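Local coordinates for protein type III effector HopA1 (Pseudomonas syringae pv. tomato str. DC3000, PDB 4RSX) that acts as a type III effector of a plant pathogen, probably injected into host plant cells, of which this chain is the C-terminal two-thirds, at residues 31-36 and 191-196; 202-207 and 252-257. One frame throughout, in Å; residues are numbered along the deposited sequence.

Contact 1: 31-36 and 191-196; sequences KIYKQD and TPLSMQ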
loop_
_atom_site.group_PDB
_atom_site.type_symbol
_atom_site.label_atom_id
_atom_site.label_comp_id
_atom_site.label_asym_id
_atom_site.label_seq_id
_atom_site.Cartn_x
_atom_site.Cartn_y
_atom_site.Cartn_z
ATOM N N LYS A 31 12.038 10.562 0.046
ATOM C CA LYS A 31 12.666 9.936 1.211
ATOM C C LYS A 31 12.004 10.346 2.524
ATOM O O LYS A 31 11.991 9.566 3.471
ATOM C CB LYS A 31 14.171 10.211 1.251
ATOM C CG LYS A 31 14.977 9.386 0.231
ATOM C CD LYS A 31 16.476 9.726 0.297
ATOM C CE LYS A 31 17.265 8.969 -0.771
ATOM N NZ LYS A 31 18.602 9.584 -1.032
ATOM N N ILE A 32 11.447 11.557 2.572
ATOM C CA ILE A 32 10.676 11.988 3.742
ATOM C C ILE A 32 9.473 11.069 3.991
ATOM O O ILE A 32 9.187 10.711 5.134
ATOM C CB ILE A 32 10.192 13.444 3.621
ATOM C CG1 ILE A 32 11.379 14.389 3.395
ATOM C CG2 ILE A 32 9.430 13.849 4.873
ATOM C CD1 ILE A 32 10.969 15.761 2.904
ATOM N N TYR A 33 8.777 10.694 2.919
ATOM C CA TYR A 33 7.680 9.721 2.985
ATOM C C TYR A 33 8.172 8.342 3.426
ATOM O O TYR A 33 7.504 7.669 4.214
ATOM C CB TYR A 33 7.012 9.593 1.610
ATOM C CG TYR A 33 5.927 8.545 1.527
ATOM C CD1 TYR A 33 4.606 8.888 1.725
ATOM C CD2 TYR A 33 6.223 7.215 1.244
ATOM C CE1 TYR A 33 3.612 7.953 1.642
ATOM C CE2 TYR A 33 5.227 6.266 1.177
ATOM C CZ TYR A 33 3.922 6.647 1.369
ATOM O OH TYR A 33 2.911 5.728 1.299
ATOM N N LYS A 34 9.307 7.905 2.876
ATOM C CA LYS A 34 9.884 6.604 3.233
ATOM C C LYS A 34 10.343 6.581 4.687
ATOM O O LYS A 34 10.118 5.602 5.397
ATOM C CB LYS A 34 11.066 6.263 2.321
ATOM C CG LYS A 34 10.685 5.612 0.996
ATOM C CD LYS A 34 10.957 4.098 1.013
ATOM C CE LYS A 34 12.440 3.765 0.813
ATOM N NZ LYS A 34 12.704 2.285 0.783
ATOM N N GLN A 35 10.979 7.673 5.118
ATOM C CA GLN A 35 11.473 7.833 6.487
ATOM C C GLN A 35 10.362 7.781 7.531
ATOM O O GLN A 35 10.636 7.542 8.703
ATOM C CB GLN A 35 12.267 9.148 6.625
ATOM C CG GLN A 35 13.700 9.107 6.044
ATOM C CD GLN A 35 14.343 10.495 5.902
ATOM O OE1 GLN A 35 13.836 11.493 6.427
ATOM N NE2 GLN A 35 15.456 10.558 5.173
ATOM N N ASP A 36 9.116 7.999 7.111
ATOM C CA ASP A 36 7.986 8.034 8.043
ATOM C C ASP A 36 7.322 6.656 8.223
ATOM O O ASP A 36 6.294 6.535 8.877
ATOM C CB ASP A 36 6.965 9.110 7.618
ATOM C CG ASP A 36 5.807 9.277 8.617
ATOM O OD1 ASP A 36 5.979 9.933 9.667
ATOM O OD2 ASP A 36 4.705 8.761 8.336
ATOM N N THR A 191 -0.678 6.161 9.763
ATOM C CA THR A 191 -1.235 6.526 8.471
ATOM C C THR A 191 -0.127 7.126 7.641
ATOM O O THR A 191 0.448 8.137 8.027
ATOM C CB THR A 191 -2.367 7.558 8.605
ATOM O OG1 THR A 191 -3.340 7.081 9.544
ATOM C CG2 THR A 191 -3.047 7.801 7.239
ATOM N N PRO A 192 0.193 6.486 6.502
ATOM C CA PRO A 192 1.224 7.027 5.618
ATOM C C PRO A 192 0.817 8.413 5.155
ATOM O O PRO A 192 -0.390 8.684 5.016
ATOM C CB PRO A 192 1.211 6.053 4.429
ATOM C CG PRO A 192 0.722 4.742 5.036
ATOM C CD PRO A 192 -0.324 5.185 6.026
ATOM N N LEU A 193 1.813 9.264 4.918
ATOM C CA LEU A 193 1.582 10.646 4.524
ATOM C C LEU A 193 0.687 10.715 3.295
ATOM O O LEU A 193 0.836 9.922 2.352
ATOM C CB LEU A 193 2.906 11.360 4.263
ATOM C CG LEU A 193 3.919 11.281 5.401
ATOM C CD1 LEU A 193 5.166 12.082 5.074
ATOM C CD2 LEU A 193 3.289 11.785 6.654
ATOM N N SER A 194 -0.271 11.636 3.346
ATOM C CA SER A 194 -1.239 11.838 2.269
ATOM C C SER A 194 -2.218 10.680 2.016
ATOM O O SER A 194 -2.852 10.652 0.957
ATOM C CB SER A 194 -0.511 12.202 0.965
ATOM O OG SER A 194 -1.441 12.394 -0.092
ATOM N N MET A 195 -2.349 9.726 2.942
ATOM C CA MET A 195 -3.409 8.717 2.795
ATOM C C MET A 195 -4.529 9.004 3.779
ATOM O O MET A 195 -4.297 9.610 4.832
ATOM C CB MET A 195 -2.904 7.291 3.046
ATOM C CG MET A 195 -1.957 6.730 2.006
ATOM S SD MET A 195 -1.734 4.957 2.287
ATOM C CE MET A 195 -0.393 4.677 1.106
ATOM N N GLN A 196 -5.738 8.555 3.446
ATOM C CA GLN A 196 -6.879 8.718 4.341
ATOM C C GLN A 196 -7.040 7.533 5.299
ATOM O O GLN A 196 -7.152 6.370 4.879
ATOM C CB GLN A 196 -8.182 8.936 3.543
ATOM C CG GLN A 196 -9.413 9.193 4.415
ATOM C CD GLN A 196 -10.688 9.383 3.586
ATOM O OE1 GLN A 196 -10.636 9.877 2.458
ATOM N NE2 GLN A 196 -11.836 8.978 4.141
HETATM O O HOH W 1 4.452 7.715 5.172
HETATM O O HOH W 2 2.434 9.275 9.257
#
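Y33, in the last turn of helix 26-35, lies against L193 at a CA-CA distance of 6.4 Å, where the chain reverses through a type II beta turn from P192 to M195 closed by the bond from M195 N to P192 O. With CG anti to the backbone N (chi1 176°), the Y33 side chain reaches out along the turn, sliding past L193 in the opposite direction. L193 O meets the ring at its edge, in the ring plane, 3.5 Å from Y33 CE1, while Y33 CD1 packs on L193 CB at 3.9 Å. At the tip, Y33 OH touches P192 CB and, 3.5 Å away, the methyl CE at the end of the extended M195 chain. L193 turns its CD2 branch to D36, 3.7 Å from OD2, and its CD1 branch to the helix backbone.

No direct hydrogen bond joins the segments themselves; two waters bridge them, and H190, just ahead of the turn, bonds D36 O. One water donates to Y33 O and accepts from L193 N, with a weak third bond to D36 OD2, and lies above one face of the Y33 ring, toward its rim. The other donates to both D36 OD2 and T191 O. W14 of helix 2-19 packs on both Y33 and L193, and H215, at the start of helix 215-228, bonds L193 O. M195 rests on S203 and A205 of strand 202-207, so the turn is packed between helices and the sheet.

Contact 2: 202-207 and 252-257; sequences LSYAES and PALRNT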
loop_
_atom_site.group_PDB
_atom_site.type_symbol
_atom_site.label_atom_id
_atom_site.label_comp_id
_atom_site.label_asym_id
_atom_site.label_seq_id
_atom_site.Cartn_x
_atom_site.Cartn_y
_atom_site.Cartn_z
ATOM N N LEU A 202 -5.837 0.862 8.985
ATOM C CA LEU A 202 -6.433 0.838 7.636
ATOM C C LEU A 202 -6.368 2.213 6.980
ATOM O O LEU A 202 -7.064 3.155 7.413
ATOM C CB LEU A 202 -7.894 0.367 7.661
ATOM C CG LEU A 202 -8.210 -1.056 8.118
ATOM C CD1 LEU A 202 -9.676 -1.374 7.881
ATOM C CD2 LEU A 202 -7.326 -2.055 7.380
ATOM N N SER A 203 -5.557 2.317 5.930
ATOM C CA SER A 203 -5.351 3.586 5.234
ATOM C C SER A 203 -5.667 3.463 3.740
ATOM O O SER A 203 -5.329 2.457 3.092
ATOM C CB SER A 203 -3.910 4.075 5.426
ATOM O OG SER A 203 -3.503 3.946 6.778
ATOM N N TYR A 204 -6.293 4.501 3.192
ATOM C CA TYR A 204 -6.781 4.453 1.831
ATOM C C TYR A 204 -6.209 5.568 0.962
ATOM O O TYR A 204 -6.010 6.699 1.418
ATOM C CB TYR A 204 -8.298 4.552 1.857
ATOM C CG TYR A 204 -8.935 4.552 0.498
ATOM C CD1 TYR A 204 -9.121 3.373 -0.196
ATOM C CD2 TYR A 204 -9.362 5.736 -0.090
ATOM C CE1 TYR A 204 -9.723 3.366 -1.447
ATOM C CE2 TYR A 204 -9.956 5.737 -1.340
ATOM C CZ TYR A 204 -10.135 4.545 -2.008
ATOM O OH TYR A 204 -10.727 4.529 -3.252
ATOM N N ALA A 205 -5.957 5.250 -0.299
ATOM C CA ALA A 205 -5.518 6.264 -1.263
ATOM C C ALA A 205 -5.831 5.771 -2.661
ATOM O O ALA A 205 -5.956 4.557 -2.887
ATOM C CB ALA A 205 -4.024 6.558 -1.107
ATOM N N GLU A 206 -5.948 6.706 -3.604
ATOM C CA GLU A 206 -6.340 6.360 -4.965
ATOM C C GLU A 206 -5.223 6.619 -5.959
ATOM O O GLU A 206 -4.430 7.551 -5.796
ATOM C CB GLU A 206 -7.606 7.127 -5.361
ATOM C CG GLU A 206 -8.796 6.807 -4.474
ATOM C CD GLU A 206 -10.100 7.481 -4.915
ATOM O OE1 GLU A 206 -10.057 8.501 -5.639
ATOM O OE2 GLU A 206 -11.179 6.985 -4.526
ATOM N N SER A 207 -5.146 5.785 -6.983
ATOM C CA SER A 207 -4.167 5.993 -8.036
ATOM C C SER A 207 -4.932 6.259 -9.329
ATOM O O SER A 207 -6.087 5.835 -9.474
ATOM C CB SER A 207 -3.241 4.786 -8.157
ATOM O OG SER A 207 -3.983 3.622 -8.443
ATOM N N PRO A 252 -5.823 14.899 -0.792
ATOM C CA PRO A 252 -4.738 14.377 -1.635
ATOM C C PRO A 252 -4.777 12.854 -1.746
ATOM O O PRO A 252 -4.099 12.280 -2.598
ATOM C CB PRO A 252 -3.473 14.804 -0.882
ATOM C CG PRO A 252 -3.926 14.981 0.558
ATOM C CD PRO A 252 -5.319 15.522 0.446
ATOM N N ALA A 253 -5.561 12.197 -0.906
ATOM C CA ALA A 253 -5.712 10.748 -1.040
ATOM C C ALA A 253 -6.582 10.371 -2.247
ATOM O O ALA A 253 -6.510 9.237 -2.732
ATOM C CB ALA A 253 -6.285 10.139 0.237
ATOM N N LEU A 254 -7.401 11.305 -2.731
ATOM C CA LEU A 254 -8.414 10.958 -3.746
ATOM C C LEU A 254 -8.157 11.525 -5.150
ATOM O O LEU A 254 -7.459 12.536 -5.307
ATOM C CB LEU A 254 -9.809 11.393 -3.278
ATOM C CG LEU A 254 -10.209 11.033 -1.844
ATOM C CD1 LEU A 254 -11.558 11.675 -1.497
ATOM C CD2 LEU A 254 -10.260 9.511 -1.649
ATOM N N ARG A 255 -8.730 10.866 -6.158
ATOM C CA ARG A 255 -8.821 11.412 -7.516
ATOM C C ARG A 255 -9.620 12.686 -7.471
ATOM O O ARG A 255 -10.545 12.804 -6.661
ATOM C CB ARG A 255 -9.677 10.519 -8.405
ATOM C CG ARG A 255 -9.050 9.291 -8.944
ATOM C CD ARG A 255 -10.020 8.625 -9.926
ATOM N NE ARG A 255 -11.192 8.090 -9.231
ATOM C CZ ARG A 255 -11.143 7.014 -8.449
ATOM N NH1 ARG A 255 -9.985 6.383 -8.271
ATOM N NH2 ARG A 255 -12.239 6.565 -7.833
ATOM N N ASN A 256 -9.319 13.605 -8.383
ATOM C CA ASN A 256 -10.156 14.785 -8.569
ATOM C C ASN A 256 -11.558 14.435 -9.073
ATOM O O ASN A 256 -11.711 13.626 -9.988
ATOM C CB ASN A 256 -9.502 15.773 -9.532
ATOM C CG ASN A 256 -10.265 17.081 -9.614
ATOM O OD1 ASN A 256 -9.992 18.015 -8.861
ATOM N ND2 ASN A 256 -11.243 17.147 -10.517
ATOM N N THR A 257 -12.563 15.059 -8.458
ATOM C CA THR A 257 -13.980 14.914 -8.820
ATOM C C THR A 257 -14.482 13.479 -8.770
ATOM O O THR A 257 -15.014 13.056 -7.744
ATOM C CB THR A 257 -14.325 15.577 -10.178
ATOM O OG1 THR A 257 -14.245 17.004 -10.044
ATOM C CG2 THR A 257 -15.740 15.210 -10.604
#
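E206 holds CG anti to its own carbonyl carbon (chi1 -61°) and is extended beyond it, while R255 bends at chi3 (-68°) so that its guanidinium folds back over the E206 carboxylate. The two flat groups stack with planes 10° apart. OE1 lies over the centre of the guanidinium and 3.4 Å from R255 NH1; this salt bridge is one of charge, since no N-H points at the oxygen. The directed bond comes instead from the backbone: R255 N donates to E206 OE1 at 2.8 Å in a nearly straight bond, on the anti side and somewhat tilted from the carboxylate plane. The other oxygen is gripped within the strand, Y204 OH donating at 2.8 Å to the anti lone pair of E206 OE2. Both carboxylate oxygens are thus engaged, which fixes the rotation of a buried acid, and the nearby arginine would be expected to favour its ionised form.

Next to this pair, E206 N donates to A253 O at 2.7 Å, and A205 CA adds a CA-H...O contact to the same oxygen. L254 CD2 meets the edge of the Y204 ring, 3.8 Å from CE2. R219 of helix 215-228 bonds both E206 O and P252 O. In this antiparallel sheet, strand 202-207 has strand 111-116 on one flank and the short edge strand 196-199 on the other; the C-terminal tail docks on it beyond the pairing with 196-199, pinned by a buried glutamate that receives a main-chain N-H and stacks on an arginine.

In the fold
From the N terminus, helix 2-19 leads to helix 26-35, whose end meets the 191-196 turn after 154 intervening residues that include five of the seven strands. Contact 1 closes this long loop, bringing the N-terminal helices to the approach to edge strand 196-199. The chain then turns back into strand 202-207, opening the shorter, largely helical loop that contact 2 closes at the C-terminal tail. The contacts therefore follow one another without nesting or crossing. Their centres lie 13 Å apart, and they touch: Q196 O is probably hydrogen-bonded to Y204 N, and S194 packs on P252 and A253. Helix 26-35 and the C-terminal tail are thus brought to the same edge of the sheet, where strand 196-199 is outermost.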